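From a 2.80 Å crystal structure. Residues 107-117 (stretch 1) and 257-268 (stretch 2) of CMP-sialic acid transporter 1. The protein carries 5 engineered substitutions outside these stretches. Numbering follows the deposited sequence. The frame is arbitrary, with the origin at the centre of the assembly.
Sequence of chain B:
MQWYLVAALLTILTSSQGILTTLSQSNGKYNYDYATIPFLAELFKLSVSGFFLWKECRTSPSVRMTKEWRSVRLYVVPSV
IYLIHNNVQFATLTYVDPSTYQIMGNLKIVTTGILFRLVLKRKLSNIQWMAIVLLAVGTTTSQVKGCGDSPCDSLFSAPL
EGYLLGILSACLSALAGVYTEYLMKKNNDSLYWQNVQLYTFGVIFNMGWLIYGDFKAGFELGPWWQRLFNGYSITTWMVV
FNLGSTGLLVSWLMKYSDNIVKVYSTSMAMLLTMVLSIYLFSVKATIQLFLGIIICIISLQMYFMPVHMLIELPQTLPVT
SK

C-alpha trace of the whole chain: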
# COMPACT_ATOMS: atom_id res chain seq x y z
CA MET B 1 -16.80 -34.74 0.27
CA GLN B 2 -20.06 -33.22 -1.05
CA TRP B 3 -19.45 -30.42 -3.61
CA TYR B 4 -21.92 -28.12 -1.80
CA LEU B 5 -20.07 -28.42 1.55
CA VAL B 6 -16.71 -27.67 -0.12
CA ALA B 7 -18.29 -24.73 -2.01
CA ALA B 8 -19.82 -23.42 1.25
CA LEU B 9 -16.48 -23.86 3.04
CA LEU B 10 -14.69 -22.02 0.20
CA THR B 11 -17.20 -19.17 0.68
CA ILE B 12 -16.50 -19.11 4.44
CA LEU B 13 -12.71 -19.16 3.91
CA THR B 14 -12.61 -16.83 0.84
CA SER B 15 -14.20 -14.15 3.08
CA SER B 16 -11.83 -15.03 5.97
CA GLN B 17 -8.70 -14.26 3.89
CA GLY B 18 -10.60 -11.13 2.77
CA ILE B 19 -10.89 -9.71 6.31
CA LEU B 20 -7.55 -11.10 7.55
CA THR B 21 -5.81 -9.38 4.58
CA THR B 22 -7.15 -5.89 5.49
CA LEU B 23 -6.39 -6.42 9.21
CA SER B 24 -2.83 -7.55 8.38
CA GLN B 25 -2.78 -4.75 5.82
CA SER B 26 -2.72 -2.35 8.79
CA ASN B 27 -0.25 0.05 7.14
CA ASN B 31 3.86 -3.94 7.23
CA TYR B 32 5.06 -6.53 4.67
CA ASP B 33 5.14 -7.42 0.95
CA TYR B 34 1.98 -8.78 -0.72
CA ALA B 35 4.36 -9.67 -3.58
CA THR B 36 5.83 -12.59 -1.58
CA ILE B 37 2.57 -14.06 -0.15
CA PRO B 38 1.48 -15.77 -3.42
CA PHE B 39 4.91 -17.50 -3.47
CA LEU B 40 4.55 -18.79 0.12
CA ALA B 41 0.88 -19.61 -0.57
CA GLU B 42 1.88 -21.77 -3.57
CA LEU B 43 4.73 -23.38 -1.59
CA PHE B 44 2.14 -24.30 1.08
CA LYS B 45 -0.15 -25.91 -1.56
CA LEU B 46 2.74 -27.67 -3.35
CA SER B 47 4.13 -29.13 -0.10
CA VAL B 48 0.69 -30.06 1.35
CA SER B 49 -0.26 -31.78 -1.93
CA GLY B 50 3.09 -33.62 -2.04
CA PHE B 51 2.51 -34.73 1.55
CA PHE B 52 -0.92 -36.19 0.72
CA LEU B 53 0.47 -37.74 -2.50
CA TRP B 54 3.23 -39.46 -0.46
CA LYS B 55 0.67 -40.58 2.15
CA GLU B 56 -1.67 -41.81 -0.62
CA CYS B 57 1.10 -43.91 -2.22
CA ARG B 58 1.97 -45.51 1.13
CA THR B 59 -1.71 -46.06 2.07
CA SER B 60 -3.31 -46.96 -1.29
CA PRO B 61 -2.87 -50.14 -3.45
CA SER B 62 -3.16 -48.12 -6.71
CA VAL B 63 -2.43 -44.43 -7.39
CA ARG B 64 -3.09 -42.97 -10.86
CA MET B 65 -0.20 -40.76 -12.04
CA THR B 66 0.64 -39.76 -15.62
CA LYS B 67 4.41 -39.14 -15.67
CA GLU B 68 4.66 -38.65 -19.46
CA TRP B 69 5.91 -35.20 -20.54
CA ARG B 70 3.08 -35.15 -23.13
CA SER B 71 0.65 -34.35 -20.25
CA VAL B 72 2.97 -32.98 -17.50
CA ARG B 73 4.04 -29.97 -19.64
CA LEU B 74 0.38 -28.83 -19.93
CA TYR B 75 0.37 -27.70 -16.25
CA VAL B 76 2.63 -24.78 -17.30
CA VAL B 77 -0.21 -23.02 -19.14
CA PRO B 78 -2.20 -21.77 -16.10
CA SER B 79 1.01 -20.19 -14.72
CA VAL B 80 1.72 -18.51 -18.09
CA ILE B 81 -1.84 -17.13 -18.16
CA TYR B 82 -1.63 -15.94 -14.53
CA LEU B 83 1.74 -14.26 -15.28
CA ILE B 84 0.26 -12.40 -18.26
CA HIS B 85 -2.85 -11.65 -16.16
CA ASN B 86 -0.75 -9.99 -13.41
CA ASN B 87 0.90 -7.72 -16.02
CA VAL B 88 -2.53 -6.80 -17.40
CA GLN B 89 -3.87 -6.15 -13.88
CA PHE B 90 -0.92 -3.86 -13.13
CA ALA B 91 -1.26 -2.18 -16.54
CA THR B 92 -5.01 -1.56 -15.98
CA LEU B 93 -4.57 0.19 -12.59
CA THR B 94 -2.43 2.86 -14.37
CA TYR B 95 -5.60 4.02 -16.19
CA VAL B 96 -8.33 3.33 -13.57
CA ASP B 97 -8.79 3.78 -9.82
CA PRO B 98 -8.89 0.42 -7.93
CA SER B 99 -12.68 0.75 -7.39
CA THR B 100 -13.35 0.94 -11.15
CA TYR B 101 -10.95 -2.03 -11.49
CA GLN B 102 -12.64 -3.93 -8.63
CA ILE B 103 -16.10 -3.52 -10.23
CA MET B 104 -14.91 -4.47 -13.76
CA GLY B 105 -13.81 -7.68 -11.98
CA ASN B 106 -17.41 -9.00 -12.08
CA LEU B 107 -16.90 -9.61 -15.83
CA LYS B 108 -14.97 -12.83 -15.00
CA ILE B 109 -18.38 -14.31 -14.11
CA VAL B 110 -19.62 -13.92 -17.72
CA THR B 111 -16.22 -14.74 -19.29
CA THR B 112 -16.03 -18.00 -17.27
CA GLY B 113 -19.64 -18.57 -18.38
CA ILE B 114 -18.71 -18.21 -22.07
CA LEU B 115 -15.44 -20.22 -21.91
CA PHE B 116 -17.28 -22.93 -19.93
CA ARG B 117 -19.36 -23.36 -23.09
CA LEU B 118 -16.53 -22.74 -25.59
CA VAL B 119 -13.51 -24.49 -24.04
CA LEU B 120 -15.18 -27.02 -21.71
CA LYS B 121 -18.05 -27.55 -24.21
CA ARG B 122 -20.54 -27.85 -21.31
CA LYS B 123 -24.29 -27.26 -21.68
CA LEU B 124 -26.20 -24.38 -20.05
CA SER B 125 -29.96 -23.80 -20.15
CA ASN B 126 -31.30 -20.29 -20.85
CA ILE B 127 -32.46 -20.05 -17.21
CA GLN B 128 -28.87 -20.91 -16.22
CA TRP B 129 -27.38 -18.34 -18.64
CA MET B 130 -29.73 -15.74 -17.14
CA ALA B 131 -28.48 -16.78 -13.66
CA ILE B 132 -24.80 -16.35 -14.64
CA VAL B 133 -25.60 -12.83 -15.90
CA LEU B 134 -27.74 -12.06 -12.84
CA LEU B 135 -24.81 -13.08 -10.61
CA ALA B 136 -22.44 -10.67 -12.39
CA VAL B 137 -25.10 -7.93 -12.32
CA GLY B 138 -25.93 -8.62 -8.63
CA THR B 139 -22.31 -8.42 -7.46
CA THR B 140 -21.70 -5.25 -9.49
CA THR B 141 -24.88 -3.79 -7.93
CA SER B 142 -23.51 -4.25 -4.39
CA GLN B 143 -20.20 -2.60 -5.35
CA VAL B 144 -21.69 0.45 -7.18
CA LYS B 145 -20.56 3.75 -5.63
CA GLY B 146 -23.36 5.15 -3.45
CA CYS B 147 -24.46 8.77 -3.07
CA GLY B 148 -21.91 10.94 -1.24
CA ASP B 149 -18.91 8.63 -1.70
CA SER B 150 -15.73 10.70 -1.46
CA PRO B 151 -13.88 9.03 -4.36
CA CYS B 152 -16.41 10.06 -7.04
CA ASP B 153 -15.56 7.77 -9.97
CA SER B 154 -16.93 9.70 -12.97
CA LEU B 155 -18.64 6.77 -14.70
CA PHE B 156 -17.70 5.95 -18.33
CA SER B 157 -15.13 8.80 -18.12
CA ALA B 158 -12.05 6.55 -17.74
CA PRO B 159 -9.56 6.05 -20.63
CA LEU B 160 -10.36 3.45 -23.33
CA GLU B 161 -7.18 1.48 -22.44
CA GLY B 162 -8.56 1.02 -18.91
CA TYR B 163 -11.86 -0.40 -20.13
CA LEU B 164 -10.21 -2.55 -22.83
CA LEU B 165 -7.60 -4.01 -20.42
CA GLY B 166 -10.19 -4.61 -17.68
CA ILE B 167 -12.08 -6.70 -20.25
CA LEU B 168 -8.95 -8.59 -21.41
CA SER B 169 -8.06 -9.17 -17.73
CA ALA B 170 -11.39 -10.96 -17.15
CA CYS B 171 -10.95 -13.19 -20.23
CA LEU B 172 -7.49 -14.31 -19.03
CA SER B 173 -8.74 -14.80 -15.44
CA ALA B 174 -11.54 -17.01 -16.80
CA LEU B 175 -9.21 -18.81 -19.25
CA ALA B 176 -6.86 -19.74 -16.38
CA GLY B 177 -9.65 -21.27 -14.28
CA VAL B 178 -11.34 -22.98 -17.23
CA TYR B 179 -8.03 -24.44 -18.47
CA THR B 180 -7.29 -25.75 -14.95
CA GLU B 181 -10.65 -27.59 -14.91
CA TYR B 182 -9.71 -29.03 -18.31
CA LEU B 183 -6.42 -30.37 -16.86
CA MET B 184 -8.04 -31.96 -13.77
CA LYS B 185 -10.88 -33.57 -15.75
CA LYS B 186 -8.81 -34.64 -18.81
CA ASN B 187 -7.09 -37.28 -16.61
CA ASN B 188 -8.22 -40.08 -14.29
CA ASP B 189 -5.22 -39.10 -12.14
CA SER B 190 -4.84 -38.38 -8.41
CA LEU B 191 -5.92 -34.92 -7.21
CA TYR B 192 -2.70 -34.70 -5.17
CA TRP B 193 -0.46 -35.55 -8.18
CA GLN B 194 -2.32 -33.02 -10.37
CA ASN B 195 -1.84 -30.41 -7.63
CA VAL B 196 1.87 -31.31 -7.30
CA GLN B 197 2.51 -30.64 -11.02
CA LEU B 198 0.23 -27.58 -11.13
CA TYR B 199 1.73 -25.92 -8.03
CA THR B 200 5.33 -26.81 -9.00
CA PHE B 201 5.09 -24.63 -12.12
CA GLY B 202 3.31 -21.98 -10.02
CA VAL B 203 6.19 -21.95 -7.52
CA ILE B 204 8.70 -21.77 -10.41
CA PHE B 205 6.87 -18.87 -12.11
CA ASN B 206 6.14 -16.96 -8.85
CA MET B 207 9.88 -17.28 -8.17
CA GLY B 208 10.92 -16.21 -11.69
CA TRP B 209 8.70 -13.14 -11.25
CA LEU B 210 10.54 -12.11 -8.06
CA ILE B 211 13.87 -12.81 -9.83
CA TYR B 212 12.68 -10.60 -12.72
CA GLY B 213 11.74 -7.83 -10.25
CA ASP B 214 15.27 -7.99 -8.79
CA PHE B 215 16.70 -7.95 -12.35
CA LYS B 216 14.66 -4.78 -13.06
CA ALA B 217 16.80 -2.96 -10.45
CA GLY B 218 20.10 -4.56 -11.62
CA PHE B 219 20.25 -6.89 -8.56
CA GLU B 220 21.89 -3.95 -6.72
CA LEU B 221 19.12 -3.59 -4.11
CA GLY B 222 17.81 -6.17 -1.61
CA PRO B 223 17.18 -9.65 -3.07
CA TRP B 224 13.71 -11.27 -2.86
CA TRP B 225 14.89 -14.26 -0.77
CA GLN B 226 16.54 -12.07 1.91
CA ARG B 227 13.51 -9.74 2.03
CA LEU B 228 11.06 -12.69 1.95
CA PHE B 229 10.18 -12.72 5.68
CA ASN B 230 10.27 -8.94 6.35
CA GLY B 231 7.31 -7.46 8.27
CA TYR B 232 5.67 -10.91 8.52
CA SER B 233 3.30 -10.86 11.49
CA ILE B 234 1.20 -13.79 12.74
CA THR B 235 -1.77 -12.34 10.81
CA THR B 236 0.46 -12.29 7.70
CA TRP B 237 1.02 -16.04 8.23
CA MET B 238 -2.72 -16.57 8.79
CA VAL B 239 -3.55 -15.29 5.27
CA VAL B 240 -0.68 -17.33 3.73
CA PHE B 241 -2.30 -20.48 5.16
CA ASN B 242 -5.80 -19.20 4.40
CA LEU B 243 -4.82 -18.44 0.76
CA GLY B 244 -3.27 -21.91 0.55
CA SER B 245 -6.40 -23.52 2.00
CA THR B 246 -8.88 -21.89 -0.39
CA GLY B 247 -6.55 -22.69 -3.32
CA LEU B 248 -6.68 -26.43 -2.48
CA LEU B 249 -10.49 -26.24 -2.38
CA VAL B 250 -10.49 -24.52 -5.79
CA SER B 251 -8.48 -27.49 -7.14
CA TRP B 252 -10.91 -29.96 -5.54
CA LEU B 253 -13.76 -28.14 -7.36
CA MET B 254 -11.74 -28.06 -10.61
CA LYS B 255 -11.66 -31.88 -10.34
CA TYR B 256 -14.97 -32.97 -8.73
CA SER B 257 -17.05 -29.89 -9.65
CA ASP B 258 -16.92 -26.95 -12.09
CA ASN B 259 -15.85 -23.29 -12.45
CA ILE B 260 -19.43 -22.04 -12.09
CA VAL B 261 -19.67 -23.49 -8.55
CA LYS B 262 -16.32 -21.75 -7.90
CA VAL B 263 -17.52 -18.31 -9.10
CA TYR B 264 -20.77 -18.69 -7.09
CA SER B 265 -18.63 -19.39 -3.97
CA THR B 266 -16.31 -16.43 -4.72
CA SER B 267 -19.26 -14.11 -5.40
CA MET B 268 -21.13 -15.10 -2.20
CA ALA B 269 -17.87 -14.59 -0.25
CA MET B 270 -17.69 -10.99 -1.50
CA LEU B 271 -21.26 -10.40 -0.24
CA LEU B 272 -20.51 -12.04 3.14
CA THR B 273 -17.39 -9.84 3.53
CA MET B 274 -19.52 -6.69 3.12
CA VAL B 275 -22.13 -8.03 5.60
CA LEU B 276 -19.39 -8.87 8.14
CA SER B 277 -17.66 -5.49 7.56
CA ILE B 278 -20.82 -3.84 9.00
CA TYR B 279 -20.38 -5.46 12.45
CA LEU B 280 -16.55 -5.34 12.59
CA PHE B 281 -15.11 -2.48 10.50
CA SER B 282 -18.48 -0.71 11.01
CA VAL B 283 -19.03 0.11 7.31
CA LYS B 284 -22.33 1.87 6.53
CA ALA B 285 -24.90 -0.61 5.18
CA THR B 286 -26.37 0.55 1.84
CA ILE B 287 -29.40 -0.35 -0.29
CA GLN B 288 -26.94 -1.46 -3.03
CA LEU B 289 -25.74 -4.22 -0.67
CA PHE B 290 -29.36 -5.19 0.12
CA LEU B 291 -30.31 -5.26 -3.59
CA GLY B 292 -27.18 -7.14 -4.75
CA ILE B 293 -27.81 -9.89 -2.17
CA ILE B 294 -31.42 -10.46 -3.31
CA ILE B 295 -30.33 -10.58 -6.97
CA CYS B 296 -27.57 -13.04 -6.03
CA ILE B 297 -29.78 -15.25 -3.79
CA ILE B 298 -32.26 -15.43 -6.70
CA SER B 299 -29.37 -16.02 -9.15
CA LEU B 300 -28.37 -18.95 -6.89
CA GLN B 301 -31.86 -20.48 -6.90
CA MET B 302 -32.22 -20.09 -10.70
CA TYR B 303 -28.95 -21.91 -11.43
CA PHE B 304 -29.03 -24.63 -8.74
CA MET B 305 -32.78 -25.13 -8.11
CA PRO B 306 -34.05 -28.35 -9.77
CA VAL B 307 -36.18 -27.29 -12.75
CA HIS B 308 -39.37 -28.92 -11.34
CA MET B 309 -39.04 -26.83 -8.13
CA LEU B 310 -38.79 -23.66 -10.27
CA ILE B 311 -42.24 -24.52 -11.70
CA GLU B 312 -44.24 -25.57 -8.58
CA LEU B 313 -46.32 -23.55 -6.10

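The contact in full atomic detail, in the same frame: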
# COMPACT_ATOMS: atom_id res chain seq x y z
N LEU B 107 -16.77 -9.14 -14.45
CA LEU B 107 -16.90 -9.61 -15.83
C LEU B 107 -16.36 -11.04 -15.94
O LEU B 107 -16.70 -11.76 -16.88
CB LEU B 107 -16.17 -8.65 -16.78
CG LEU B 107 -16.87 -8.39 -18.11
CD1 LEU B 107 -17.97 -7.35 -17.94
CD2 LEU B 107 -15.88 -7.95 -19.17
N LYS B 108 -15.51 -11.46 -15.00
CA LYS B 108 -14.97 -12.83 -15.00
C LYS B 108 -16.12 -13.84 -14.89
O LYS B 108 -15.98 -14.97 -15.35
CB LYS B 108 -13.97 -13.05 -13.87
CG LYS B 108 -14.43 -12.62 -12.49
CD LYS B 108 -13.49 -13.03 -11.40
CE LYS B 108 -14.25 -13.50 -10.18
NZ LYS B 108 -13.34 -13.85 -9.06
N ILE B 109 -17.22 -13.44 -14.27
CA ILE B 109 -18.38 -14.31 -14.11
C ILE B 109 -18.96 -14.66 -15.49
O ILE B 109 -19.31 -15.82 -15.73
CB ILE B 109 -19.43 -13.67 -13.17
CG1 ILE B 109 -18.90 -13.52 -11.75
CG2 ILE B 109 -20.74 -14.44 -13.21
CD1 ILE B 109 -19.64 -12.50 -10.91
N VAL B 110 -19.05 -13.68 -16.38
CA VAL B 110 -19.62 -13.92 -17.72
C VAL B 110 -18.56 -14.54 -18.63
O VAL B 110 -18.90 -15.38 -19.48
CB VAL B 110 -20.23 -12.64 -18.34
CG1 VAL B 110 -21.35 -12.08 -17.48
CG2 VAL B 110 -19.20 -11.56 -18.63
N THR B 111 -17.29 -14.17 -18.47
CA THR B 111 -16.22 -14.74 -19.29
C THR B 111 -15.99 -16.21 -18.91
O THR B 111 -15.71 -17.01 -19.80
CB THR B 111 -14.92 -13.93 -19.20
OG1 THR B 111 -14.62 -13.70 -17.82
CG2 THR B 111 -14.99 -12.61 -19.93
N THR B 112 -16.09 -16.57 -17.63
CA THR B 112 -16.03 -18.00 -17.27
C THR B 112 -17.25 -18.69 -17.90
O THR B 112 -17.11 -19.74 -18.51
CB THR B 112 -15.98 -18.28 -15.76
OG1 THR B 112 -17.14 -17.75 -15.13
CG2 THR B 112 -14.73 -17.72 -15.10
N GLY B 113 -18.42 -18.08 -17.75
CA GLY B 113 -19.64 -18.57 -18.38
C GLY B 113 -19.40 -18.96 -19.83
O GLY B 113 -19.65 -20.10 -20.22
N ILE B 114 -18.88 -18.02 -20.62
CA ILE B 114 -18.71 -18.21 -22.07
C ILE B 114 -17.68 -19.32 -22.32
O ILE B 114 -17.95 -20.23 -23.10
CB ILE B 114 -18.30 -16.88 -22.75
CG1 ILE B 114 -19.44 -15.86 -22.71
CG2 ILE B 114 -17.83 -17.13 -24.18
CD1 ILE B 114 -18.98 -14.42 -22.83
N LEU B 115 -16.52 -19.25 -21.67
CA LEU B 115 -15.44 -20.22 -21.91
C LEU B 115 -15.84 -21.61 -21.41
O LEU B 115 -15.39 -22.62 -21.95
CB LEU B 115 -14.15 -19.72 -21.24
CG LEU B 115 -13.39 -18.64 -22.01
CD1 LEU B 115 -12.40 -17.92 -21.10
CD2 LEU B 115 -12.67 -19.23 -23.21
N PHE B 116 -16.68 -21.67 -20.37
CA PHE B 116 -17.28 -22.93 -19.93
C PHE B 116 -17.92 -23.63 -21.13
O PHE B 116 -17.71 -24.82 -21.35
CB PHE B 116 -18.32 -22.67 -18.83
CG PHE B 116 -18.61 -23.84 -17.92
CD1 PHE B 116 -17.62 -24.34 -17.08
CD2 PHE B 116 -19.86 -24.43 -17.89
CE1 PHE B 116 -17.89 -25.41 -16.24
CE2 PHE B 116 -20.12 -25.50 -17.05
CZ PHE B 116 -19.14 -25.98 -16.22
N ARG B 117 -18.70 -22.87 -21.89
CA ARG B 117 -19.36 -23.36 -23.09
C ARG B 117 -18.33 -23.63 -24.19
O ARG B 117 -18.36 -24.69 -24.82
CB ARG B 117 -20.40 -22.35 -23.58
CG ARG B 117 -20.97 -22.65 -24.96
CD ARG B 117 -22.04 -23.72 -24.90
NE ARG B 117 -23.30 -23.15 -24.46
CZ ARG B 117 -24.46 -23.78 -24.46
NH1 ARG B 117 -24.59 -24.97 -23.91
NH2 ARG B 117 -25.51 -23.19 -25.02
N SER B 257 -15.94 -30.82 -9.46
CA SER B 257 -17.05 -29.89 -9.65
C SER B 257 -16.83 -29.09 -10.93
O SER B 257 -16.41 -29.65 -11.93
CB SER B 257 -17.23 -29.01 -8.44
OG SER B 257 -18.48 -28.35 -8.49
N ASP B 258 -17.12 -27.78 -10.92
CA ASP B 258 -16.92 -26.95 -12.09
C ASP B 258 -16.66 -25.50 -11.67
O ASP B 258 -16.89 -25.12 -10.52
CB ASP B 258 -18.12 -27.02 -13.04
CG ASP B 258 -19.46 -26.79 -12.37
OD1 ASP B 258 -19.58 -25.79 -11.62
OD2 ASP B 258 -20.38 -27.60 -12.59
N ASN B 259 -16.21 -24.70 -12.64
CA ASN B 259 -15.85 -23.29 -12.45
C ASN B 259 -17.06 -22.46 -11.98
O ASN B 259 -16.89 -21.47 -11.28
CB ASN B 259 -15.31 -22.65 -13.73
CG ASN B 259 -13.81 -22.44 -13.70
OD1 ASN B 259 -13.32 -21.55 -13.01
ND2 ASN B 259 -13.08 -23.26 -14.44
N ILE B 260 -18.26 -22.85 -12.39
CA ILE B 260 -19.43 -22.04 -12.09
C ILE B 260 -19.75 -22.16 -10.59
O ILE B 260 -20.14 -21.17 -9.97
CB ILE B 260 -20.62 -22.41 -13.00
CG1 ILE B 260 -20.29 -22.11 -14.47
CG2 ILE B 260 -21.89 -21.69 -12.55
CD1 ILE B 260 -21.24 -22.74 -15.46
N VAL B 261 -19.54 -23.34 -10.00
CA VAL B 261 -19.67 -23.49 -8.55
C VAL B 261 -18.60 -22.63 -7.86
O VAL B 261 -18.86 -22.01 -6.84
CB VAL B 261 -19.59 -24.96 -8.11
CG1 VAL B 261 -19.43 -25.10 -6.60
CG2 VAL B 261 -20.79 -25.77 -8.59
N LYS B 262 -17.39 -22.60 -8.43
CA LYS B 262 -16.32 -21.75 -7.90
C LYS B 262 -16.82 -20.30 -7.85
O LYS B 262 -16.87 -19.71 -6.77
CB LYS B 262 -15.05 -21.87 -8.74
CG LYS B 262 -13.90 -20.94 -8.35
CD LYS B 262 -12.80 -20.93 -9.40
CE LYS B 262 -11.93 -19.69 -9.45
NZ LYS B 262 -12.57 -18.47 -8.89
N VAL B 263 -17.22 -19.75 -9.00
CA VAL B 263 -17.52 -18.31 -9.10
C VAL B 263 -18.78 -17.97 -8.29
O VAL B 263 -18.96 -16.82 -7.92
CB VAL B 263 -17.64 -17.83 -10.56
CG1 VAL B 263 -16.32 -17.96 -11.30
CG2 VAL B 263 -18.76 -18.51 -11.32
N TYR B 264 -19.65 -18.95 -8.01
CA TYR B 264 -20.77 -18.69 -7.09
C TYR B 264 -20.22 -18.59 -5.66
O TYR B 264 -20.67 -17.74 -4.89
CB TYR B 264 -21.86 -19.76 -7.23
CG TYR B 264 -22.99 -19.37 -8.16
CD1 TYR B 264 -24.08 -18.65 -7.70
CD2 TYR B 264 -22.96 -19.72 -9.50
CE1 TYR B 264 -25.12 -18.29 -8.55
CE2 TYR B 264 -23.99 -19.36 -10.36
CZ TYR B 264 -25.07 -18.65 -9.89
OH TYR B 264 -26.08 -18.29 -10.73
N SER B 265 -19.25 -19.43 -5.30
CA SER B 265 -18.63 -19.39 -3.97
C SER B 265 -17.91 -18.05 -3.76
O SER B 265 -18.08 -17.40 -2.73
CB SER B 265 -17.68 -20.54 -3.77
OG SER B 265 -18.35 -21.78 -3.89
N THR B 266 -17.10 -17.66 -4.75
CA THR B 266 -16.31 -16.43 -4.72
C THR B 266 -17.23 -15.21 -4.60
O THR B 266 -16.95 -14.28 -3.84
CB THR B 266 -15.44 -16.30 -5.98
OG1 THR B 266 -15.26 -17.59 -6.56
CG2 THR B 266 -14.10 -15.67 -5.72
N SER B 267 -18.31 -15.22 -5.37
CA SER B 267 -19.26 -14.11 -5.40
C SER B 267 -19.95 -13.97 -4.03
O SER B 267 -20.03 -12.87 -3.49
CB SER B 267 -20.27 -14.30 -6.50
OG SER B 267 -19.65 -14.26 -7.78
N MET B 268 -20.41 -15.09 -3.48
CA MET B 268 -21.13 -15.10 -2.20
C MET B 268 -20.17 -14.74 -1.06
O MET B 268 -20.61 -14.24 -0.02
CB MET B 268 -21.76 -16.46 -1.92
CG MET B 268 -22.85 -16.86 -2.91
SD MET B 268 -24.15 -15.62 -3.07
CE MET B 268 -24.73 -15.98 -4.73

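No hydrogen bond links these two nearly antiparallel helices, although serine, threonine, asparagine, aspartate and lysine side chains all line the contact. The example illustrates a general principle of helix packing in membrane transporters: polar groups can sit in an interface without bonding across it, leaving van der Waals packing to join the two helices. Several of those here bond within their own stretch or elsewhere in the structure. The axes run at 171° and approach to 10.1 Å, and 457 Å² is buried in total.

Phe116 contributes the largest share. With chi1 in the t well, its ring reaches the start of the second helix, where Ile260 CD1 lies over one face, 3.6 Å from the centroid of the Phe116 ring, in a CH-pi contact; the closest pair is Phe116 CD2 to Ile260 CD1 at 3.3 Å. The CA-to-CB bond of Ile260 points sideways, but its m, t rotamer brings the end of the chain nearer. At the ring edge, Phe116 CZ meets Asp258 CB at 3.5 Å. Aspartate serves two roles here: Asp258 OD1 caps the helix by accepting from Val261 N at 2.9 Å, while its CB packs against the aromatic ring.

Midway, the CA-to-CB bonds of Val263 and Thr112 each point toward the other stretch, with Thr112 OG1 3.9 Å from Val263 CG1. The threonine hydroxyl oxygen, Thr112 OG1, lies 3.0 Å from both Lys108 O and Ile109 O, close to its own backbone. Further along, Ile109 CD1 touches Ser267 OG at 3.6 Å, while Ser267 OG donates to Val263 O at 2.7 Å. The partly exposed Lys108 brings NZ within 3.9 Å of Thr266 CG2, a methyl contact; Thr266 OG1 donates a hydrogen bond to Lys262 O at 2.7 Å.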